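Local coordinates for putative transcriptional regulator (Bacillus cytotoxicus NVH 391-98, PDB 3K4H), which probably regulates transcription as a LacI-family protein, with a periplasmic-binding-protein-like effector domain that holds a glucose-containing glycan in this crystal, at residues H40-A45 with A257-V262. Residues are numbered along the deposited sequence; the frame is centred on the assembly and turned at random.
Sequences HVEGYA and ALVDKV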
ATOM      1  N   HIS A  40     -20.959  15.053   6.881  1.00 47.33           N
ATOM      2  CA  HIS A  40     -21.473  16.427   6.846  1.00 48.31           C
ATOM      3  C   HIS A  40     -21.572  17.020   5.422  1.00 47.06           C
ATOM      4  O   HIS A  40     -22.618  17.520   5.027  1.00 45.87           O
ATOM      5  CB  HIS A  40     -20.586  17.298   7.727  1.00 49.65           C
ATOM      6  CG  HIS A  40     -20.699  18.750   7.444  1.00 51.05           C
ATOM      7  ND1 HIS A  40     -19.602  19.532   7.169  1.00 50.57           N
ATOM      8  CD2 HIS A  40     -21.778  19.570   7.392  1.00 51.09           C
ATOM      9  CE1 HIS A  40     -19.999  20.778   6.952  1.00 51.60           C
ATOM     10  NE2 HIS A  40     -21.316  20.827   7.079  1.00 51.83           N
ATOM     11  N   VAL A  41     -20.482  16.932   4.666  1.00 47.00           N
ATOM     12  CA  VAL A  41     -20.409  17.457   3.302  1.00 47.38           C
ATOM     13  C   VAL A  41     -21.562  16.976   2.406  1.00 48.14           C
ATOM     14  O   VAL A  41     -22.089  17.748   1.620  1.00 49.01           O
ATOM     15  CB  VAL A  41     -19.062  17.096   2.652  1.00 47.37           C
ATOM     16  CG1 VAL A  41     -19.061  17.437   1.179  1.00 54.55           C
ATOM     17  CG2 VAL A  41     -17.902  17.789   3.372  1.00 54.42           C
ATOM     18  N   GLU A  42     -21.959  15.713   2.547  1.00 47.84           N
ATOM     19  CA  GLU A  42     -23.026  15.120   1.747  1.00 46.98           C
ATOM     20  C   GLU A  42     -24.334  14.894   2.519  1.00 46.63           C
ATOM     21  O   GLU A  42     -25.172  14.079   2.122  1.00 47.11           O
ATOM     22  CB  GLU A  42     -22.539  13.794   1.189  1.00 46.96           C
ATOM     23  CG  GLU A  42     -21.226  13.883   0.410  1.00 67.75           C
ATOM     24  CD  GLU A  42     -21.341  14.684  -0.883  1.00 47.63           C
ATOM     25  OE1 GLU A  42     -22.466  14.832  -1.404  1.00 67.81           O
ATOM     26  OE2 GLU A  42     -20.300  15.168  -1.373  1.00 67.74           O
ATOM     27  N   GLY A  43     -24.497  15.583   3.642  1.00 45.78           N
ATOM     28  CA  GLY A  43     -25.710  15.465   4.458  1.00 44.66           C
ATOM     29  C   GLY A  43     -26.044  14.056   4.894  1.00 44.18           C
ATOM     30  O   GLY A  43     -27.193  13.648   4.833  1.00 44.96           O
ATOM     31  N   TYR A  44     -25.034  13.305   5.315  1.00 43.11           N
ATOM     32  CA  TYR A  44     -25.240  12.001   5.910  1.00 42.08           C
ATOM     33  C   TYR A  44     -25.068  12.126   7.419  1.00 41.32           C
ATOM     34  O   TYR A  44     -24.232  12.895   7.889  1.00 40.56           O
ATOM     35  CB  TYR A  44     -24.240  10.985   5.348  1.00 42.21           C
ATOM     36  CG  TYR A  44     -24.626  10.381   4.009  1.00 46.20           C
ATOM     37  CD1 TYR A  44     -24.410  11.077   2.817  1.00 42.63           C
ATOM     38  CD2 TYR A  44     -25.212   9.108   3.932  1.00 42.76           C
ATOM     39  CE1 TYR A  44     -24.758  10.524   1.603  1.00 45.98           C
ATOM     40  CE2 TYR A  44     -25.563   8.552   2.724  1.00 45.64           C
ATOM     41  CZ  TYR A  44     -25.332   9.260   1.560  1.00 43.02           C
ATOM     42  OH  TYR A  44     -25.689   8.714   0.329  1.00 46.71           O
ATOM     43  N   ALA A  45     -25.880  11.368   8.155  1.00 41.10           N
ATOM     44  CA  ALA A  45     -25.851  11.295   9.605  1.00 40.59           C
ATOM     45  C   ALA A  45     -25.271   9.940   9.948  1.00 41.62           C
ATOM     46  O   ALA A  45     -25.035   9.133   9.049  1.00 41.71           O
ATOM     47  CB  ALA A  45     -27.237  11.414  10.165  1.00 39.44           C
ATOM     48  N   ALA A 257     -15.271   7.076   0.583  1.00 41.39           N
ATOM     49  CA  ALA A 257     -15.297   5.869  -0.238  1.00 41.77           C
ATOM     50  C   ALA A 257     -16.655   5.175  -0.159  1.00 42.07           C
ATOM     51  O   ALA A 257     -17.132   4.661  -1.156  1.00 42.07           O
ATOM     52  CB  ALA A 257     -14.168   4.909   0.154  1.00 41.23           C
ATOM     53  N   LEU A 258     -17.271   5.173   1.020  1.00 42.56           N
ATOM     54  CA  LEU A 258     -18.541   4.478   1.220  1.00 43.42           C
ATOM     55  C   LEU A 258     -19.680   5.181   0.501  1.00 45.71           C
ATOM     56  O   LEU A 258     -20.475   4.538  -0.168  1.00 45.61           O
ATOM     57  CB  LEU A 258     -18.866   4.331   2.702  1.00 42.37           C
ATOM     58  CG  LEU A 258     -20.223   3.711   3.031  1.00 47.90           C
ATOM     59  CD1 LEU A 258     -20.378   2.302   2.424  1.00 42.53           C
ATOM     60  CD2 LEU A 258     -20.494   3.702   4.531  1.00 41.67           C
ATOM     61  N   VAL A 259     -19.749   6.501   0.642  1.00 47.83           N
ATOM     62  CA  VAL A 259     -20.818   7.281   0.041  1.00 49.81           C
ATOM     63  C   VAL A 259     -20.729   7.151  -1.471  1.00 51.93           C
ATOM     64  O   VAL A 259     -21.739   7.030  -2.161  1.00 52.34           O
ATOM     65  CB  VAL A 259     -20.763   8.762   0.504  1.00 49.92           C
ATOM     66  CG1 VAL A 259     -21.639   9.659  -0.333  1.00 44.40           C
ATOM     67  CG2 VAL A 259     -21.205   8.858   1.948  1.00 45.72           C
ATOM     68  N   ASP A 260     -19.510   7.140  -1.986  1.00 53.53           N
ATOM     69  CA  ASP A 260     -19.308   6.959  -3.416  1.00 54.46           C
ATOM     70  C   ASP A 260     -19.900   5.601  -3.800  1.00 54.33           C
ATOM     71  O   ASP A 260     -20.733   5.502  -4.690  1.00 53.75           O
ATOM     72  CB  ASP A 260     -17.824   7.061  -3.754  1.00 55.31           C
ATOM     73  CG  ASP A 260     -17.539   6.830  -5.209  1.00 62.91           C
ATOM     74  OD1 ASP A 260     -18.105   7.532  -6.087  1.00 56.87           O
ATOM     75  OD2 ASP A 260     -16.726   5.930  -5.478  1.00 56.63           O
ATOM     76  N   LYS A 261     -19.507   4.569  -3.067  1.00 54.88           N
ATOM     77  CA  LYS A 261     -20.021   3.220  -3.268  1.00 54.74           C
ATOM     78  C   LYS A 261     -21.539   3.178  -3.191  1.00 54.99           C
ATOM     79  O   LYS A 261     -22.172   2.472  -3.969  1.00 55.14           O
ATOM     80  CB  LYS A 261     -19.426   2.289  -2.225  1.00 54.57           C
ATOM     81  CG  LYS A 261     -19.693   0.819  -2.460  1.00 64.05           C
ATOM     82  CD  LYS A 261     -18.608  -0.041  -1.796  1.00 55.40           C
ATOM     83  CE  LYS A 261     -18.895  -1.503  -2.013  1.00 63.64           C
ATOM     84  NZ  LYS A 261     -17.650  -2.226  -2.326  1.00 56.33           N
ATOM     85  N   VAL A 262     -22.084   3.893  -2.240  1.00 55.08           N
ATOM     86  CA  VAL A 262     -23.502   3.910  -2.114  1.00 55.22           C
ATOM     87  C   VAL A 262     -24.188   4.691  -3.156  1.00 56.93           C
ATOM     88  O   VAL A 262     -25.117   4.232  -3.750  1.00 57.36           O
ATOM     89  CB  VAL A 262     -23.871   4.563  -0.840  1.00 54.39           C
ATOM     90  CG1 VAL A 262     -25.255   4.852  -0.841  1.00 46.93           C
ATOM     91  CG2 VAL A 262     -23.580   3.692   0.254  1.00 48.31           C
TER
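The phenol ring of Y44 lies with one face against V259, the two side chains meeting from opposite directions. V259 CG2 sits over the middle of that face, 4.0 Å from the ring centroid and only 13° off the ring normal, a CH-pi contact. The other methyl, CG1, is shifted toward the hydroxyl half of the ring and comes within 3.8 Å of Y44 CE1. Both methyls lie on one face, CG2 over the centre and CG1 beyond the CE1–CZ rim. The valine's chi1 of 167° puts CG1 anti to the backbone N and leaves CG2 anti to the carbonyl carbon, and together the two methyls present a forked end to the tyrosine. One turn further along the same helix, V262 passes alongside the end of Y44, with CG1 at 4.1 Å from OH, a van der Waals approach. The hydroxyl itself is hydrogen-bonded to E263, the next residue of that helix, so the ring is held by its face and by its polar end.

In the fold, this joins the turn that follows helix 27-41 to helix 247-264 beside the parallel sheet of one lobe of the two-lobed periplasmic-binding-protein architecture. No hydrogen bond links the two segments directly, and 163 Å² of surface is buried between them, counting both sides. G43, with positive phi, is the C-prime residue of a Schellman motif: G43 N bonds to H40 O at 3.0 Å, and Y44 N reaches back to A39 O. The chain then enters strand 45-48, at one edge of this chain's parallel sheet, where A45 pairs with L11 of the adjacent strand; the side chains of Y44, V259 and L258 all touch L11.

E42 borders the tyrosine, its CB lying at the ring edge in the ring plane, while its CG approaches V259 CG1 at 4.3 Å.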